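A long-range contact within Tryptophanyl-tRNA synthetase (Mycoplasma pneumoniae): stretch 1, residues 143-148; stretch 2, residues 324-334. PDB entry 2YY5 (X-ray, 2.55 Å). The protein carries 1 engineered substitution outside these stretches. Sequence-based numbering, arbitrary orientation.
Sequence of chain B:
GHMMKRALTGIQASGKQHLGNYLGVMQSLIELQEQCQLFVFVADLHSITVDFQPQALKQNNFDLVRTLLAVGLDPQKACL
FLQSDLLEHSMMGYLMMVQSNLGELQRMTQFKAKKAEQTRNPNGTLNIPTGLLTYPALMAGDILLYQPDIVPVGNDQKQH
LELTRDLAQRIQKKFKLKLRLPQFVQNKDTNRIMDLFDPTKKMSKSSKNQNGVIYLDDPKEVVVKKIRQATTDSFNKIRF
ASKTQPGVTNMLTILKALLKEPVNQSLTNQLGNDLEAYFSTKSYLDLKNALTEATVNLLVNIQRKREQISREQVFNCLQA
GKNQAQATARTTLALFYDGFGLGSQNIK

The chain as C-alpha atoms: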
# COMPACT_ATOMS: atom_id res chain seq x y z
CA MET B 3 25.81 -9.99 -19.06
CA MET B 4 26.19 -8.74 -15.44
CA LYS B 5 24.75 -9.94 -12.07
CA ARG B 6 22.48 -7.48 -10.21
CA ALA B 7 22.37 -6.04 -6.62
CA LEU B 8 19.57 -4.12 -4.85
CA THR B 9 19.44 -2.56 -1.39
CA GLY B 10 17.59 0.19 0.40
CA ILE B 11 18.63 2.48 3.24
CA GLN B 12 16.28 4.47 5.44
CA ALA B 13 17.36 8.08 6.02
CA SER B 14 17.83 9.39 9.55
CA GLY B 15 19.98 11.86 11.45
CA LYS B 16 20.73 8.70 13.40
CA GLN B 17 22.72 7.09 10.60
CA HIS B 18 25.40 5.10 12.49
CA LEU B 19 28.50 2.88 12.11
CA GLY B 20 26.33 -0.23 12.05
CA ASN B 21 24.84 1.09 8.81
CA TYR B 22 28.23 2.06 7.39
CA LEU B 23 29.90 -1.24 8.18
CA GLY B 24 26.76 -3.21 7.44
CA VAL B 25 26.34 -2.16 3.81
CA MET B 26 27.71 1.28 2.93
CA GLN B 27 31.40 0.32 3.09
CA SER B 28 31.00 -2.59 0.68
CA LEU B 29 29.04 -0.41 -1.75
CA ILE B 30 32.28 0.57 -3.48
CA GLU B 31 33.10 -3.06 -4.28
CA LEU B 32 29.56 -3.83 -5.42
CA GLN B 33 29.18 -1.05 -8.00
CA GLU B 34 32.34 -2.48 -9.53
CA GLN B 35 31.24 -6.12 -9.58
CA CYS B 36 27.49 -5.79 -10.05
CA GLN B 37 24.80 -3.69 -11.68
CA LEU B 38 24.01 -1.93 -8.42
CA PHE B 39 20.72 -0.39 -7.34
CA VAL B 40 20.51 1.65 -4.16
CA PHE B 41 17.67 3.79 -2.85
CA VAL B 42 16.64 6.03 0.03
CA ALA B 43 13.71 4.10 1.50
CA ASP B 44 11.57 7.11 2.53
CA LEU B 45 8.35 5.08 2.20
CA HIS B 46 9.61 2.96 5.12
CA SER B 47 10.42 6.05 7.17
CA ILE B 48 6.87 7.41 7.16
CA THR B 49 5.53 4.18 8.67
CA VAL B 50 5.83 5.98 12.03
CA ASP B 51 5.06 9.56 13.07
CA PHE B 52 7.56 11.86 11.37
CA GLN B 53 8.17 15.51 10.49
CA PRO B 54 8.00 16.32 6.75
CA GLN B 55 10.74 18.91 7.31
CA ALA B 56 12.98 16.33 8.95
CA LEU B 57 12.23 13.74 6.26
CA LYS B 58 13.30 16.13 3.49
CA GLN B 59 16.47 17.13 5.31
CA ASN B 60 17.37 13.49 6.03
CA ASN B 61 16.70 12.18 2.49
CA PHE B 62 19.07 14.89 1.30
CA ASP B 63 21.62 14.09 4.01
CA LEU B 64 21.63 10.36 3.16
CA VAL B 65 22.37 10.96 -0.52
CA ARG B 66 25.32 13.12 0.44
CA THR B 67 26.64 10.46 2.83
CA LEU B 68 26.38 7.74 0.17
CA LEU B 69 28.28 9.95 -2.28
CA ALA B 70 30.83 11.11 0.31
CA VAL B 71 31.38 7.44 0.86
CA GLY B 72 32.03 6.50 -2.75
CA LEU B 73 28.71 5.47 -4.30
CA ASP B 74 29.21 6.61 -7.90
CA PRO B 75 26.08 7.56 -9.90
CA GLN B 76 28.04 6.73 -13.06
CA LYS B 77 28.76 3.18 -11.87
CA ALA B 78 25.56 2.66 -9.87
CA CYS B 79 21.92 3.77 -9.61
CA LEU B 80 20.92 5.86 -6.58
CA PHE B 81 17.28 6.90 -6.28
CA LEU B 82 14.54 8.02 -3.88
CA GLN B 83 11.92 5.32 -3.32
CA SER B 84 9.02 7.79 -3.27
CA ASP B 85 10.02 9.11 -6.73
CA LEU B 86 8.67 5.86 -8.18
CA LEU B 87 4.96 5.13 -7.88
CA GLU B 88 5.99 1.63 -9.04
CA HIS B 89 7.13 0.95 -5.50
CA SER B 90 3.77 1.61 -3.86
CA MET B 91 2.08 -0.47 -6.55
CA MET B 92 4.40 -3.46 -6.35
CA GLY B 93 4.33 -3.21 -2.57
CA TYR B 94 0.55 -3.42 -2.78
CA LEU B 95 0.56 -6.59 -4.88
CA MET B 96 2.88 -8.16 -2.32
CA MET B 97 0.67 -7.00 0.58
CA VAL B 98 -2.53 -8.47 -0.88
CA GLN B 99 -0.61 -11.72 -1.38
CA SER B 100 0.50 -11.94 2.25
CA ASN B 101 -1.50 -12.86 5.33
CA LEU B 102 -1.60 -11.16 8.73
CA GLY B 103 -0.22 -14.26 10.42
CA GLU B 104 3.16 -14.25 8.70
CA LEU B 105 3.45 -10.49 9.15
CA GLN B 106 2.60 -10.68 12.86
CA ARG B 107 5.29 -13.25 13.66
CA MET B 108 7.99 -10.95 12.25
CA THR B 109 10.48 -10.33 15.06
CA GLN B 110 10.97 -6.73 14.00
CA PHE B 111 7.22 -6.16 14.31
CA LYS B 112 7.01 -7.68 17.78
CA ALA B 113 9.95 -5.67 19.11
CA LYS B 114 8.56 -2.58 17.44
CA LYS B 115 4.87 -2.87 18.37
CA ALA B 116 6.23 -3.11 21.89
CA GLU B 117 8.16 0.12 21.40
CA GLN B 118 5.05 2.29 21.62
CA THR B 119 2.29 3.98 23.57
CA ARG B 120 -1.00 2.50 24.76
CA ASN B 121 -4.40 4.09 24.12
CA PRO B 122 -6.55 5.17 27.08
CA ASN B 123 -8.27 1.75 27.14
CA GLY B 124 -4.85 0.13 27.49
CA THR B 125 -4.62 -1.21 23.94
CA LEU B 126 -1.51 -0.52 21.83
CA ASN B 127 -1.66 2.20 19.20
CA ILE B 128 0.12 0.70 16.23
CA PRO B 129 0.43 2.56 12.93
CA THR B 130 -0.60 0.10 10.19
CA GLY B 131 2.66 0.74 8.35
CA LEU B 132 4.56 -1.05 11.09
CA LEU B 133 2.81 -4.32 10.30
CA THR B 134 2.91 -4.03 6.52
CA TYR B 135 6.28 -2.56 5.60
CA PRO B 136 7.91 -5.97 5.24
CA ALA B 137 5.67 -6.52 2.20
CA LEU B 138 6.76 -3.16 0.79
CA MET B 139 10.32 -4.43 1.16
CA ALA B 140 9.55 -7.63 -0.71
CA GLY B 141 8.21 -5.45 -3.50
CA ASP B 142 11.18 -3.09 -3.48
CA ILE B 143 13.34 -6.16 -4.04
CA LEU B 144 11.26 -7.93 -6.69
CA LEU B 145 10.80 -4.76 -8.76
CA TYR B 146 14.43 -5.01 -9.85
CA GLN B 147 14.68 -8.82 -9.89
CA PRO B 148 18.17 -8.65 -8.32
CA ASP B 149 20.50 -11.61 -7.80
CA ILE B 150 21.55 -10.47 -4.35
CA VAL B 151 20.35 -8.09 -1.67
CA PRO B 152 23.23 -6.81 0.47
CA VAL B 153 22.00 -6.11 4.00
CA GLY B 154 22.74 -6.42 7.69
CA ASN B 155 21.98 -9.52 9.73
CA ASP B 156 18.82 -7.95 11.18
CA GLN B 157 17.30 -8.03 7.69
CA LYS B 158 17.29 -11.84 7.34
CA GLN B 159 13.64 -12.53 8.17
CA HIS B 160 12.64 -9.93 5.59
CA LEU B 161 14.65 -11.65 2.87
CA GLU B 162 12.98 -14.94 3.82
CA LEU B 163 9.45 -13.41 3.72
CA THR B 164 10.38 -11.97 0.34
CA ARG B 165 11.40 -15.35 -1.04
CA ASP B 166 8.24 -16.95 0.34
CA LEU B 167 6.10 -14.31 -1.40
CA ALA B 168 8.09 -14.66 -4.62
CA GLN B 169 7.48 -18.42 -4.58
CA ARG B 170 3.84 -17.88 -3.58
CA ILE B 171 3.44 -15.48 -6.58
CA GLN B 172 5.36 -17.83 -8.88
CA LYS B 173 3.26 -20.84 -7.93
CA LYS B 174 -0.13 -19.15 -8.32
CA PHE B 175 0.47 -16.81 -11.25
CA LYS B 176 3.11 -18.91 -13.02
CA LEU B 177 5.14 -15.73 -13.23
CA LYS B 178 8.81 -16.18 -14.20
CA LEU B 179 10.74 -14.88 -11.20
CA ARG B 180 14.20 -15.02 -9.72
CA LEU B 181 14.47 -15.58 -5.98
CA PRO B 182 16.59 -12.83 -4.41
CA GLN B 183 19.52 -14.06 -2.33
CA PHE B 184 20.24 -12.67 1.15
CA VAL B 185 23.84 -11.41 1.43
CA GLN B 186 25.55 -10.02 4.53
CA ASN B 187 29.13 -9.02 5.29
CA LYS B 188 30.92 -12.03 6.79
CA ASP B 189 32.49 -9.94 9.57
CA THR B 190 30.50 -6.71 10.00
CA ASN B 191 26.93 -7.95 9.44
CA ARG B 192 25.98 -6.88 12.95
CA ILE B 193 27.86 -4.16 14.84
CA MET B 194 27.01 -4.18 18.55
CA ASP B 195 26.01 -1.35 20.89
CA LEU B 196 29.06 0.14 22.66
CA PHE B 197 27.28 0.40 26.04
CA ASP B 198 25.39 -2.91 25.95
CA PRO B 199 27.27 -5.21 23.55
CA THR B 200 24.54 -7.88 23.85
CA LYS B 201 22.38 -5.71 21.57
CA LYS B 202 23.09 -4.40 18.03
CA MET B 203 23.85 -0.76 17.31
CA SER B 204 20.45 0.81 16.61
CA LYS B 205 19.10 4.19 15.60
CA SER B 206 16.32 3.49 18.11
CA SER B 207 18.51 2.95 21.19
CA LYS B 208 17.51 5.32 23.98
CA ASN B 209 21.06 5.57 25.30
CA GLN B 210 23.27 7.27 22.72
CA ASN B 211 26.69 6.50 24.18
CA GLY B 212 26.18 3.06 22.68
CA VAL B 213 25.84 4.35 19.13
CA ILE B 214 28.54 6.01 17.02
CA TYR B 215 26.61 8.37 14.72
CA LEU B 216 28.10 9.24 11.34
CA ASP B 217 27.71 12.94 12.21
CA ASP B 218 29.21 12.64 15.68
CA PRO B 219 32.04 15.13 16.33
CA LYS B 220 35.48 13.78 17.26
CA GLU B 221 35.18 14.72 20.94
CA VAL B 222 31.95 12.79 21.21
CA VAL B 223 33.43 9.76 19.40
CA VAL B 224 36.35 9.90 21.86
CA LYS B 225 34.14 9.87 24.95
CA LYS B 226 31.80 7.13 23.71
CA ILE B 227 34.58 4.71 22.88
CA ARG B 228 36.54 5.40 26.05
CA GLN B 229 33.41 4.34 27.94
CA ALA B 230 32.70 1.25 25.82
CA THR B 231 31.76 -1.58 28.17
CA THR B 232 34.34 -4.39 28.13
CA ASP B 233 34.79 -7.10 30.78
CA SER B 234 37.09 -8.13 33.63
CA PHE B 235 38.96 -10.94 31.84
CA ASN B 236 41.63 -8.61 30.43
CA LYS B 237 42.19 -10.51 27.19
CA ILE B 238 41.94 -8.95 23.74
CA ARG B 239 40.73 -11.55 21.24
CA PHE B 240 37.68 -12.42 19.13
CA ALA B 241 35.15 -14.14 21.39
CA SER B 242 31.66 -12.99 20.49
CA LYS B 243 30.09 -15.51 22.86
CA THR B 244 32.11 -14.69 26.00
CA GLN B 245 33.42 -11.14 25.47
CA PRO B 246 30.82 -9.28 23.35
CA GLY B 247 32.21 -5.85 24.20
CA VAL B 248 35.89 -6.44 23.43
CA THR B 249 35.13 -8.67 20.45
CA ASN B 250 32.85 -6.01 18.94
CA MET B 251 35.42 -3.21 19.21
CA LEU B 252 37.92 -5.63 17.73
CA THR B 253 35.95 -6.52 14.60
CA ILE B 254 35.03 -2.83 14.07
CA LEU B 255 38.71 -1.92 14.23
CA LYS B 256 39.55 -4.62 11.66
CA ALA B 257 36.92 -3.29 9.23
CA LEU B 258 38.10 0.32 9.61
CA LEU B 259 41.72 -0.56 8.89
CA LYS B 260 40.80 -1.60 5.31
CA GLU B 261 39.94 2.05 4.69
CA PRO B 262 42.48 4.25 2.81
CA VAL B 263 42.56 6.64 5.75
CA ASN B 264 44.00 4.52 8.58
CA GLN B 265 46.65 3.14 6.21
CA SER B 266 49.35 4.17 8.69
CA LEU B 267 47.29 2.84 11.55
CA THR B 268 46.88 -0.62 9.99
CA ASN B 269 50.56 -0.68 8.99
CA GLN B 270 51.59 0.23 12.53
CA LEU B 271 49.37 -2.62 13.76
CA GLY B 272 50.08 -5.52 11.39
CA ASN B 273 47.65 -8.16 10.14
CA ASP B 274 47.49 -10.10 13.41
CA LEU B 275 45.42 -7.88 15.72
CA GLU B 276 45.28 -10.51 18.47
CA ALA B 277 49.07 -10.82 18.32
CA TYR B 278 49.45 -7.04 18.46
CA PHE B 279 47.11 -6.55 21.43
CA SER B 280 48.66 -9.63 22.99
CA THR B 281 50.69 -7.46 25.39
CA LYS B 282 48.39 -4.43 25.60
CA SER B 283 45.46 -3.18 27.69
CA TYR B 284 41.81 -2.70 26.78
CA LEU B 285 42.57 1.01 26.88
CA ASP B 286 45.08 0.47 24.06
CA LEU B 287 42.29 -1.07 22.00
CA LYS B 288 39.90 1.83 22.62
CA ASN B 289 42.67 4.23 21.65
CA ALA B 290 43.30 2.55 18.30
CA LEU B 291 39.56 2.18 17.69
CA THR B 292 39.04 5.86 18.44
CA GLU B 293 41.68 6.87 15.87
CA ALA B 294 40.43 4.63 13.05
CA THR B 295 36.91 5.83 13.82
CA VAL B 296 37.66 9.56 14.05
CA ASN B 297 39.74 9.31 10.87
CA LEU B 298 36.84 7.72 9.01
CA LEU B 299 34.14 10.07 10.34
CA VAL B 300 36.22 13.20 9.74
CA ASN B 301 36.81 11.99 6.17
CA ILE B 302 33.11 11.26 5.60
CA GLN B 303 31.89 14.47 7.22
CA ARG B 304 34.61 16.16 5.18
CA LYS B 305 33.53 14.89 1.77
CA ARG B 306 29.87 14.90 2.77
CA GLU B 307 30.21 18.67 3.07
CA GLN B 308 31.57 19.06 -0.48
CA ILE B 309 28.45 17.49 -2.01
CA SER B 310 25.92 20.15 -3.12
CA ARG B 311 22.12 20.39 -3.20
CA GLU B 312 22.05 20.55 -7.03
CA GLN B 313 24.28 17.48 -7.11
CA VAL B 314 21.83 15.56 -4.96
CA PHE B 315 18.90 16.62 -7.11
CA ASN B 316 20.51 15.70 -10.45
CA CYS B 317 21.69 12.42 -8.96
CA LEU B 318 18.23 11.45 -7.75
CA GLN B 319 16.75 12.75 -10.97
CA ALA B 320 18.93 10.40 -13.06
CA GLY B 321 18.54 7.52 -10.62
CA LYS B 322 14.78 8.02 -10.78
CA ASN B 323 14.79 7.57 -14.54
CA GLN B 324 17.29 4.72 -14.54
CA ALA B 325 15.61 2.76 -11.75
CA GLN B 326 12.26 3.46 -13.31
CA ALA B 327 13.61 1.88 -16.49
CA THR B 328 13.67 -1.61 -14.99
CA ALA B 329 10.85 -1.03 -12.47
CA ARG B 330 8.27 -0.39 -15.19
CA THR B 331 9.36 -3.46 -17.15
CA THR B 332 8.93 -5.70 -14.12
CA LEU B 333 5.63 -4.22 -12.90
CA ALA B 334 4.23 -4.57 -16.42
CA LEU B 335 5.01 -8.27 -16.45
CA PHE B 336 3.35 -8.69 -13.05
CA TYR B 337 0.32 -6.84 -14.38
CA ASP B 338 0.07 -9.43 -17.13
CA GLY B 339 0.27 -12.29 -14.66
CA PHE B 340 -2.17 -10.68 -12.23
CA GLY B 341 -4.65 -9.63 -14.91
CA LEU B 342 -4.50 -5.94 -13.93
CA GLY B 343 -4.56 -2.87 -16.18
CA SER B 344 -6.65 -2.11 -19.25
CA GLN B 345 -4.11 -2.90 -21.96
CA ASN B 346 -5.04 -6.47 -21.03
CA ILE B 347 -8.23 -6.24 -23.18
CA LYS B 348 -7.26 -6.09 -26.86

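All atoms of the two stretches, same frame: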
# COMPACT_ATOMS: atom_id res chain seq x y z
N ILE B 143 12.37 -5.19 -3.55
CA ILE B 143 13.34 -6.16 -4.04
C ILE B 143 12.93 -6.67 -5.42
O ILE B 143 13.63 -6.47 -6.41
CB ILE B 143 13.45 -7.38 -3.11
CG1 ILE B 143 13.83 -6.94 -1.69
CG2 ILE B 143 14.49 -8.35 -3.65
CD1 ILE B 143 13.67 -8.04 -0.66
N LEU B 144 11.78 -7.34 -5.47
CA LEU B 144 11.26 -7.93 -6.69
C LEU B 144 11.06 -7.01 -7.90
O LEU B 144 10.96 -7.48 -9.03
CB LEU B 144 9.97 -8.68 -6.39
CG LEU B 144 10.11 -10.11 -5.83
CD1 LEU B 144 11.57 -10.53 -5.77
CD2 LEU B 144 9.47 -10.19 -4.47
N LEU B 145 10.99 -5.70 -7.66
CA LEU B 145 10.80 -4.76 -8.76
C LEU B 145 12.03 -4.74 -9.67
O LEU B 145 11.92 -4.46 -10.87
CB LEU B 145 10.57 -3.35 -8.22
CG LEU B 145 9.21 -2.70 -8.41
CD1 LEU B 145 9.24 -1.29 -7.80
CD2 LEU B 145 8.86 -2.65 -9.90
N TYR B 146 13.19 -5.02 -9.10
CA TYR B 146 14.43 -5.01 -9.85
C TYR B 146 14.99 -6.41 -10.12
O TYR B 146 16.06 -6.54 -10.71
CB TYR B 146 15.46 -4.13 -9.12
CG TYR B 146 14.95 -2.73 -8.91
CD1 TYR B 146 15.03 -1.78 -9.93
CD2 TYR B 146 14.27 -2.38 -7.74
CE1 TYR B 146 14.43 -0.52 -9.80
CE2 TYR B 146 13.66 -1.13 -7.60
CZ TYR B 146 13.74 -0.21 -8.63
OH TYR B 146 13.10 1.01 -8.52
N GLN B 147 14.27 -7.43 -9.67
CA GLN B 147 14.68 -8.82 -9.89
C GLN B 147 16.17 -9.01 -9.70
O GLN B 147 16.83 -9.62 -10.53
CB GLN B 147 14.32 -9.25 -11.31
CG GLN B 147 12.84 -9.42 -11.57
CD GLN B 147 12.23 -10.53 -10.74
OE1 GLN B 147 11.44 -10.27 -9.83
NE2 GLN B 147 12.61 -11.77 -11.03
N PRO B 148 16.73 -8.52 -8.58
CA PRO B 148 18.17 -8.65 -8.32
C PRO B 148 18.62 -10.06 -7.96
O PRO B 148 17.81 -10.87 -7.52
CB PRO B 148 18.38 -7.69 -7.17
CG PRO B 148 17.15 -7.99 -6.34
CD PRO B 148 16.05 -7.97 -7.40
N GLN B 324 16.61 5.99 -14.36
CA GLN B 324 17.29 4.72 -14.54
C GLN B 324 16.57 3.59 -13.83
O GLN B 324 16.26 2.57 -14.43
CB GLN B 324 18.74 4.83 -14.05
CG GLN B 324 19.57 3.57 -14.30
CD GLN B 324 21.04 3.72 -13.93
OE1 GLN B 324 21.83 2.79 -14.10
NE2 GLN B 324 21.41 4.90 -13.42
N ALA B 325 16.30 3.77 -12.54
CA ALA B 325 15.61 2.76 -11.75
C ALA B 325 14.24 2.49 -12.34
O ALA B 325 13.78 1.36 -12.42
CB ALA B 325 15.48 3.24 -10.30
N GLN B 326 13.58 3.56 -12.74
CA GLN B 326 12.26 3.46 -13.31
C GLN B 326 12.29 2.68 -14.62
O GLN B 326 11.28 2.14 -15.05
CB GLN B 326 11.69 4.85 -13.51
CG GLN B 326 10.21 4.88 -13.77
CD GLN B 326 9.63 6.24 -13.45
OE1 GLN B 326 10.15 7.27 -13.90
NE2 GLN B 326 8.55 6.25 -12.68
N ALA B 327 13.46 2.60 -15.23
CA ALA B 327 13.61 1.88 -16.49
C ALA B 327 13.33 0.39 -16.29
O ALA B 327 12.59 -0.22 -17.07
CB ALA B 327 15.01 2.07 -17.05
N THR B 328 13.91 -0.20 -15.25
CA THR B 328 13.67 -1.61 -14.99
C THR B 328 12.43 -1.86 -14.12
O THR B 328 11.81 -2.92 -14.22
CB THR B 328 14.92 -2.30 -14.37
OG1 THR B 328 14.53 -3.08 -13.24
CG2 THR B 328 15.96 -1.28 -13.97
N ALA B 329 12.04 -0.88 -13.31
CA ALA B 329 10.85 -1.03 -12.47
C ALA B 329 9.57 -1.15 -13.31
O ALA B 329 8.69 -1.97 -13.00
CB ALA B 329 10.72 0.15 -11.50
N ARG B 330 9.46 -0.34 -14.35
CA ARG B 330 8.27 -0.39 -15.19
C ARG B 330 8.19 -1.73 -15.91
O ARG B 330 7.12 -2.34 -15.98
CB ARG B 330 8.25 0.75 -16.21
CG ARG B 330 8.47 2.11 -15.59
CD ARG B 330 7.67 3.20 -16.28
NE ARG B 330 8.19 4.52 -15.96
CZ ARG B 330 7.57 5.67 -16.23
NH1 ARG B 330 8.13 6.82 -15.90
NH2 ARG B 330 6.37 5.66 -16.80
N THR B 331 9.32 -2.19 -16.44
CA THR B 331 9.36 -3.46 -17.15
C THR B 331 8.85 -4.59 -16.28
O THR B 331 8.04 -5.41 -16.72
CB THR B 331 10.79 -3.81 -17.62
OG1 THR B 331 11.22 -2.86 -18.60
CG2 THR B 331 10.82 -5.21 -18.23
N THR B 332 9.32 -4.65 -15.05
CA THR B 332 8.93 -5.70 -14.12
C THR B 332 7.46 -5.60 -13.74
O THR B 332 6.73 -6.59 -13.83
CB THR B 332 9.78 -5.65 -12.85
OG1 THR B 332 11.16 -5.64 -13.20
CG2 THR B 332 9.49 -6.85 -11.95
N LEU B 333 7.02 -4.42 -13.31
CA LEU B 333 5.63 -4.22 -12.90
C LEU B 333 4.67 -4.60 -14.03
O LEU B 333 3.62 -5.20 -13.79
CB LEU B 333 5.39 -2.77 -12.48
CG LEU B 333 3.95 -2.43 -12.06
CD1 LEU B 333 3.49 -3.39 -10.98
CD2 LEU B 333 3.88 -0.99 -11.56
N ALA B 334 5.05 -4.27 -15.26
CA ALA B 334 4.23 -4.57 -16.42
C ALA B 334 4.03 -6.08 -16.57
O ALA B 334 2.93 -6.56 -16.87
CB ALA B 334 4.89 -4.01 -17.67

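The end of a helix and the turn after it (stretch 1) pack against one side of a second helix (stretch 2), burying 337 Å² in all; the nearest CA atoms across the two stretches are those of Leu 145 and Ala 329, 5.3 Å apart. Polar contact centres on Thr 332. Its CB points toward stretch 1, and with chi1 in the m well Thr 332 OG1 lies 2.7 Å from Leu 145 O and 3.0 Å from Thr 328 O; which carbonyl takes the hydroxyl proton is left open. Thr 332 CG2 lies 3.3 Å from Leu 144 O, so this one small side chain meets the backbone with both its branches. Apolar packing is led by Leu 145, whose CD2 reaches Ala 329 CB at 3.7 Å and Leu 333 CB at 4.3 Å, and also lies 3.2 Å from Ala 329 O. Tyr 146 starts away from the helix, but its ring (chi1 m) swings back: CE1 lies 3.9 Å from Ala 325 CB and 4.1 Å from Ala 329 CB. The ring edge meets Ala 325 O, 3.3 Å from Tyr 146 CE1, while Tyr 146 OH is hydrogen-bonded elsewhere in the structure. Ala 325 and Ala 329, one helical turn apart, have side chains of a single methyl, allowing the buried leucine and tyrosine to approach closely.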